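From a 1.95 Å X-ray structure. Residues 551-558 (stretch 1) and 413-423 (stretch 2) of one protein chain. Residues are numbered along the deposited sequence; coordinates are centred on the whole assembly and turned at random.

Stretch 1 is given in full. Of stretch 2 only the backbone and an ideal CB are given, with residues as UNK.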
ATOM      1  N   ASP A 551       7.374  11.486  -8.793  1.00 25.70           N
ATOM      2  CA  ASP A 551       8.805  11.761  -8.706  1.00 24.52           C
ATOM      3  C   ASP A 551       9.223  12.256  -7.321  1.00 20.97           C
ATOM      4  O   ASP A 551       8.402  12.310  -6.404  1.00 20.81           O
ATOM      5  CB  ASP A 551       9.251  12.734  -9.805  1.00 27.37           C
ATOM      6  CG  ASP A 551       8.609  14.110  -9.689  1.00 28.13           C
ATOM      7  OD1 ASP A 551       8.243  14.548  -8.574  1.00 26.24           O
ATOM      8  OD2 ASP A 551       8.492  14.772 -10.740  1.00 29.32           O
ATOM      9  N   ARG A 552      10.495  12.630  -7.177  1.00 18.59           N
ATOM     10  CA  ARG A 552      11.044  13.043  -5.884  1.00 20.49           C
ATOM     11  C   ARG A 552      10.361  14.286  -5.310  1.00 17.80           C
ATOM     12  O   ARG A 552      10.397  14.513  -4.099  1.00 19.69           O
ATOM     13  CB  ARG A 552      12.550  13.294  -5.992  1.00 23.25           C
ATOM     14  CG  ARG A 552      12.919  14.424  -6.949  1.00 27.70           C
ATOM     15  CD  ARG A 552      14.421  14.482  -7.225  1.00 30.34           C
ATOM     16  NE  ARG A 552      14.709  15.182  -8.477  1.00 33.70           N
ATOM     17  CZ  ARG A 552      15.106  16.451  -8.565  1.00 39.15           C
ATOM     18  NH1 ARG A 552      15.281  17.185  -7.470  1.00 38.54           N
ATOM     19  NH2 ARG A 552      15.336  16.983  -9.759  1.00 40.13           N
ATOM     20  N   PHE A 553       9.766  15.105  -6.170  1.00 17.91           N
ATOM     21  CA  PHE A 553       9.092  16.308  -5.692  1.00 21.01           C
ATOM     22  C   PHE A 553       7.791  15.909  -5.011  1.00 20.45           C
ATOM     23  O   PHE A 553       7.470  16.405  -3.930  1.00 18.96           O
ATOM     24  CB  PHE A 553       8.828  17.286  -6.841  1.00 23.64           C
ATOM     25  CG  PHE A 553      10.077  17.774  -7.519  1.00 25.27           C
ATOM     26  CD1 PHE A 553      10.880  18.733  -6.915  1.00 25.71           C
ATOM     27  CD2 PHE A 553      10.445  17.273  -8.758  1.00 27.39           C
ATOM     28  CE1 PHE A 553      12.032  19.178  -7.535  1.00 27.47           C
ATOM     29  CE2 PHE A 553      11.595  17.712  -9.387  1.00 29.46           C
ATOM     30  CZ  PHE A 553      12.391  18.665  -8.778  1.00 28.54           C
ATOM     31  N   LEU A 554       7.060  15.000  -5.647  1.00 17.45           N
ATOM     32  CA  LEU A 554       5.842  14.440  -5.067  1.00 19.22           C
ATOM     33  C   LEU A 554       6.131  13.565  -3.847  1.00 18.09           C
ATOM     34  O   LEU A 554       5.406  13.611  -2.846  1.00 19.35           O
ATOM     35  CB  LEU A 554       5.073  13.654  -6.133  1.00 19.01           C
ATOM     36  CG  LEU A 554       4.582  14.553  -7.269  1.00 19.17           C
ATOM     37  CD1 LEU A 554       3.829  13.786  -8.351  1.00 22.21           C
ATOM     38  CD2 LEU A 554       3.716  15.661  -6.703  1.00 19.01           C
ATOM     39  N   GLU A 555       7.188  12.762  -3.933  1.00 17.21           N
ATOM     40  CA  GLU A 555       7.610  11.933  -2.808  1.00 17.93           C
ATOM     41  C   GLU A 555       7.832  12.770  -1.554  1.00 18.62           C
ATOM     42  O   GLU A 555       7.333  12.438  -0.471  1.00 16.86           O
ATOM     43  CB  GLU A 555       8.885  11.157  -3.163  1.00 21.70           C
ATOM     44  CG  GLU A 555       9.439  10.321  -2.014  1.00 25.21           C
ATOM     45  CD  GLU A 555       8.538   9.155  -1.632  1.00 26.63           C
ATOM     46  OE1 GLU A 555       7.875   8.588  -2.525  1.00 25.71           O
ATOM     47  OE2 GLU A 555       8.498   8.807  -0.434  1.00 30.97           O
ATOM     48  N   ALA A 556       8.563  13.872  -1.695  1.00 17.52           N
ATOM     49  CA  ALA A 556       8.888  14.702  -0.534  1.00 20.17           C
ATOM     50  C   ALA A 556       7.681  15.514  -0.054  1.00 19.85           C
ATOM     51  O   ALA A 556       7.639  15.971   1.087  1.00 20.11           O
ATOM     52  CB  ALA A 556      10.066  15.611  -0.841  1.00 20.28           C
ATOM     53  N   ALA A 557       6.705  15.696  -0.936  1.00 18.72           N
ATOM     54  CA  ALA A 557       5.500  16.448  -0.602  1.00 20.10           C
ATOM     55  C   ALA A 557       4.510  15.579   0.167  1.00 20.24           C
ATOM     56  O   ALA A 557       3.537  16.083   0.725  1.00 24.57           O
ATOM     57  CB  ALA A 557       4.850  16.988  -1.868  1.00 15.79           C
ATOM     58  N   GLY A 558       4.742  14.269   0.171  1.00 18.98           N
ATOM     59  CA  GLY A 558       3.857  13.349   0.868  1.00 19.10           C
ATOM     60  C   GLY A 558       2.783  12.768  -0.032  1.00 19.42           C
ATOM     61  O   GLY A 558       1.840  12.123   0.438  1.00 24.16           O
ATOM     62  N   UNK A 413       6.285  23.070   3.018  1.00 12.60           N
ATOM     63  CA  UNK A 413       7.513  23.509   2.366  1.00 15.48           C
ATOM     64  C   UNK A 413       8.527  22.379   2.200  1.00 18.06           C
ATOM     65  O   UNK A 413       9.564  22.555   1.553  1.00 17.65           O
ATOM     66  CB  UNK A 413       8.143  24.652   3.165  1.00 15.48           C
ATOM     67  N   UNK A 414       8.220  21.214   2.766  1.00 20.69           N
ATOM     68  CA  UNK A 414       9.182  20.109   2.821  1.00 20.01           C
ATOM     69  C   UNK A 414       9.824  19.739   1.480  1.00 19.94           C
ATOM     70  O   UNK A 414      11.041  19.574   1.394  1.00 20.27           O
ATOM     71  CB  UNK A 414       8.485  18.871   3.389  1.00 20.01           C
ATOM     72  N   UNK A 415       9.017  19.625   0.431  1.00 18.66           N
ATOM     73  CA  UNK A 415       9.542  19.236  -0.873  1.00 20.92           C
ATOM     74  C   UNK A 415      10.545  20.247  -1.422  1.00 21.03           C
ATOM     75  O   UNK A 415      11.489  19.877  -2.125  1.00 20.52           O
ATOM     76  CB  UNK A 415       8.391  19.060  -1.866  1.00 20.92           C
ATOM     77  N   UNK A 416      10.335  21.525  -1.111  1.00 21.01           N
ATOM     78  CA  UNK A 416      11.248  22.568  -1.555  1.00 24.04           C
ATOM     79  C   UNK A 416      12.495  22.627  -0.693  1.00 26.76           C
ATOM     80  O   UNK A 416      13.544  23.114  -1.127  1.00 29.87           O
ATOM     81  CB  UNK A 416      10.544  23.927  -1.547  1.00 24.04           C
ATOM     82  N   UNK A 417      12.378  22.136   0.538  1.00 25.24           N
ATOM     83  CA  UNK A 417      13.529  22.027   1.429  1.00 28.55           C
ATOM     84  C   UNK A 417      14.374  20.798   1.064  1.00 32.78           C
ATOM     85  O   UNK A 417      15.607  20.862   1.076  1.00 34.44           O
ATOM     86  CB  UNK A 417      13.070  21.947   2.886  1.00 28.55           C
ATOM     87  N   UNK A 418      13.713  19.691   0.718  1.00 29.53           N
ATOM     88  CA  UNK A 418      14.423  18.476   0.308  1.00 30.36           C
ATOM     89  C   UNK A 418      14.940  18.558  -1.128  1.00 28.58           C
ATOM     90  O   UNK A 418      15.985  17.991  -1.458  1.00 33.74           O
ATOM     91  CB  UNK A 418      13.504  17.262   0.453  1.00 30.36           C
ATOM     92  N   UNK A 419      14.202  19.257  -1.982  1.00 25.68           N
ATOM     93  CA  UNK A 419      14.610  19.442  -3.367  1.00 27.21           C
ATOM     94  C   UNK A 419      14.947  20.906  -3.663  1.00 31.90           C
ATOM     95  O   UNK A 419      14.107  21.657  -4.158  1.00 30.50           O
ATOM     96  CB  UNK A 419      13.506  18.956  -4.308  1.00 27.21           C
ATOM     97  N   UNK A 420      16.189  21.289  -3.369  1.00 35.51           N
ATOM     98  CA  UNK A 420      16.659  22.671  -3.492  1.00 37.82           C
ATOM     99  C   UNK A 420      16.439  23.256  -4.886  1.00 38.18           C
ATOM    100  O   UNK A 420      16.319  24.474  -5.048  1.00 38.88           O
ATOM    101  CB  UNK A 420      18.146  22.743  -3.141  1.00 37.82           C
ATOM    102  N   UNK A 421      16.380  22.381  -5.884  1.00 39.73           N
ATOM    103  CA  UNK A 421      16.238  22.796  -7.275  1.00 37.68           C
ATOM    104  C   UNK A 421      14.778  22.875  -7.723  1.00 33.94           C
ATOM    105  O   UNK A 421      14.492  22.898  -8.923  1.00 32.29           O
ATOM    106  CB  UNK A 421      17.002  21.829  -8.182  1.00 37.68           C
ATOM    107  N   UNK A 422      13.853  22.897  -6.767  1.00 34.60           N
ATOM    108  CA  UNK A 422      12.439  23.043  -7.101  1.00 35.77           C
ATOM    109  C   UNK A 422      12.198  24.459  -7.615  1.00 36.16           C
ATOM    110  O   UNK A 422      12.944  25.383  -7.275  1.00 33.08           O
ATOM    111  CB  UNK A 422      11.552  22.743  -5.891  1.00 35.77           C
ATOM    112  N   UNK A 423      11.160  24.630  -8.429  1.00 35.98           N
ATOM    113  CA  UNK A 423      10.772  25.954  -8.900  1.00 38.53           C
ATOM    114  C   UNK A 423       9.928  26.657  -7.845  1.00 37.99           C
ATOM    115  O   UNK A 423      10.210  27.794  -7.457  1.00 38.14           O
ATOM    116  CB  UNK A 423      10.006  25.856 -10.221  1.00 38.53           C
TER

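Along its near side, stretch 1 offers carbonyl oxygens, the small A556, the F553 ring and the guanidinium of R552; the two stretches come nearest where the CA of A556 lies 4.6 Å from the CA of position 415.

Position 413 is out of reach of stretch 1, which sets no demand there; it is I413.

At 414 the CB points toward stretch 1 and would lie 3.8 Å from A556 O, a backbone carbonyl that invites a donor. Asparagine, glutamine, serine or a longer basic side chain could answer. The residue is N414, whose ND2 gives a nearly straight hydrogen bond to A556 O at 2.9 Å.

Position 415 is the tightest. Its ideal CB stands 3.5 Å from F553 O, 3.9 Å from A557 N and 4.0 Å from A556 CB, so a small residue is favoured: alanine would fit, and serine or threonine could also reach the carbonyl. It is S415; with chi1 in t, its OG donates to F553 O at 2.6 Å, while its CA packs 3.7 Å from A556 CB.

At 416 the CB direction leads away and at 417 stretch 1 is out of reach; neither is constrained by it. They are G416 and V417.

The CB of 418 points toward stretch 1, its ideal place 4.0 Å from A556 CB, but open space lies beyond, so many side chains could start here and turn outward. E418 does so: its CB touches A556 CB at 4.1 Å and its carboxylate leads away.

Position 419 leaves helical angles and points its CB toward stretch 1, where an ideal CB lies 3.6 Å from F553 CE1 and 4.0 Å from R552 NH1. With a cationic donor and the carbonyl of R552 nearby, a short side chain that both accepts and donates suits well; aspartate could serve the cation alone. N419 does both: its OD1 accepts from R552 NH1 at 3.2 Å, and its ND2 donates to S415 O at 3.0 Å and, weakly, to R552 O at 3.3 Å.

At 420 the CB points away, so stretch 1 sets no demand; it is L420.

At 421 the CB points sideways, 5.0 Å from R552 NH1, so an acid would be apt, with a neutral acceptor possible. D421 forms a salt bridge: its OD1 takes R552 NH1 at 2.8 Å and its OD2 takes R552 NH2 at 3.2 Å.

Position 422 closes the turn from N419, its CB 4.0 Å from F553 CE1; small residues suit. S422 places its OG 3.6 Å from F553 CE1, at the ring edge.

Position 423 has no contact and holds S423.

Stretch 2 413-423: INSGVENLDSS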
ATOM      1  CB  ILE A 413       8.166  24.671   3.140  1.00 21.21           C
ATOM      2  CG1 ILE A 413       8.829  24.147   4.420  1.00 24.19           C
ATOM      3  CG2 ILE A 413       7.125  25.749   3.458  1.00 18.26           C
ATOM      4  CD1 ILE A 413       9.652  25.183   5.145  1.00 25.61           C
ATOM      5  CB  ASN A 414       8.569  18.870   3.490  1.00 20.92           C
ATOM      6  CG  ASN A 414       9.608  17.809   3.802  1.00 24.59           C
ATOM      7  OD1 ASN A 414      10.443  17.991   4.693  1.00 24.14           O
ATOM      8  ND2 ASN A 414       9.571  16.698   3.065  1.00 21.55           N
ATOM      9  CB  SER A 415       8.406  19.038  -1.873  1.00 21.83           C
ATOM     10  OG  SER A 415       8.875  18.372  -3.032  1.00 19.90           O
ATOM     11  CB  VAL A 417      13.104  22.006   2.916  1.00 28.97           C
ATOM     12  CG1 VAL A 417      14.279  21.654   3.818  1.00 28.13           C
ATOM     13  CG2 VAL A 417      12.531  23.353   3.323  1.00 28.94           C
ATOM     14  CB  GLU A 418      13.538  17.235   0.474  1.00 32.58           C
ATOM     15  CG  GLU A 418      13.246  16.859   1.921  1.00 35.60           C
ATOM     16  CD  GLU A 418      14.500  16.493   2.709  1.00 39.01           C
ATOM     17  OE1 GLU A 418      15.476  16.006   2.101  1.00 40.53           O
ATOM     18  OE2 GLU A 418      14.496  16.694   3.940  1.00 38.87           O
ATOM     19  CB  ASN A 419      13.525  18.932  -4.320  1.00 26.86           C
ATOM     20  CG  ASN A 419      13.200  17.462  -4.105  1.00 30.42           C
ATOM     21  OD1 ASN A 419      13.874  16.580  -4.643  1.00 30.13           O
ATOM     22  ND2 ASN A 419      12.166  17.192  -3.312  1.00 29.50           N
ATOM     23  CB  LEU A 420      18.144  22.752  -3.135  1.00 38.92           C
ATOM     24  CG  LEU A 420      18.563  22.249  -1.755  1.00 41.92           C
ATOM     25  CD1 LEU A 420      19.841  21.425  -1.824  1.00 43.83           C
ATOM     26  CD2 LEU A 420      18.752  23.417  -0.818  1.00 43.38           C
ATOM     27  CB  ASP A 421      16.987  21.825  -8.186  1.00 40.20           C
ATOM     28  CG  ASP A 421      16.254  20.504  -8.353  1.00 44.15           C
ATOM     29  OD1 ASP A 421      15.921  19.868  -7.329  1.00 43.44           O
ATOM     30  OD2 ASP A 421      15.995  20.115  -9.512  1.00 45.81           O
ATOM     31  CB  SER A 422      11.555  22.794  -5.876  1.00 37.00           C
ATOM     32  OG  SER A 422      12.096  21.802  -5.024  1.00 37.80           O
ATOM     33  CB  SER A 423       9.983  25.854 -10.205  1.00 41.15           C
ATOM     34  OG  SER A 423      10.811  25.455 -11.277  1.00 44.08           O
TER
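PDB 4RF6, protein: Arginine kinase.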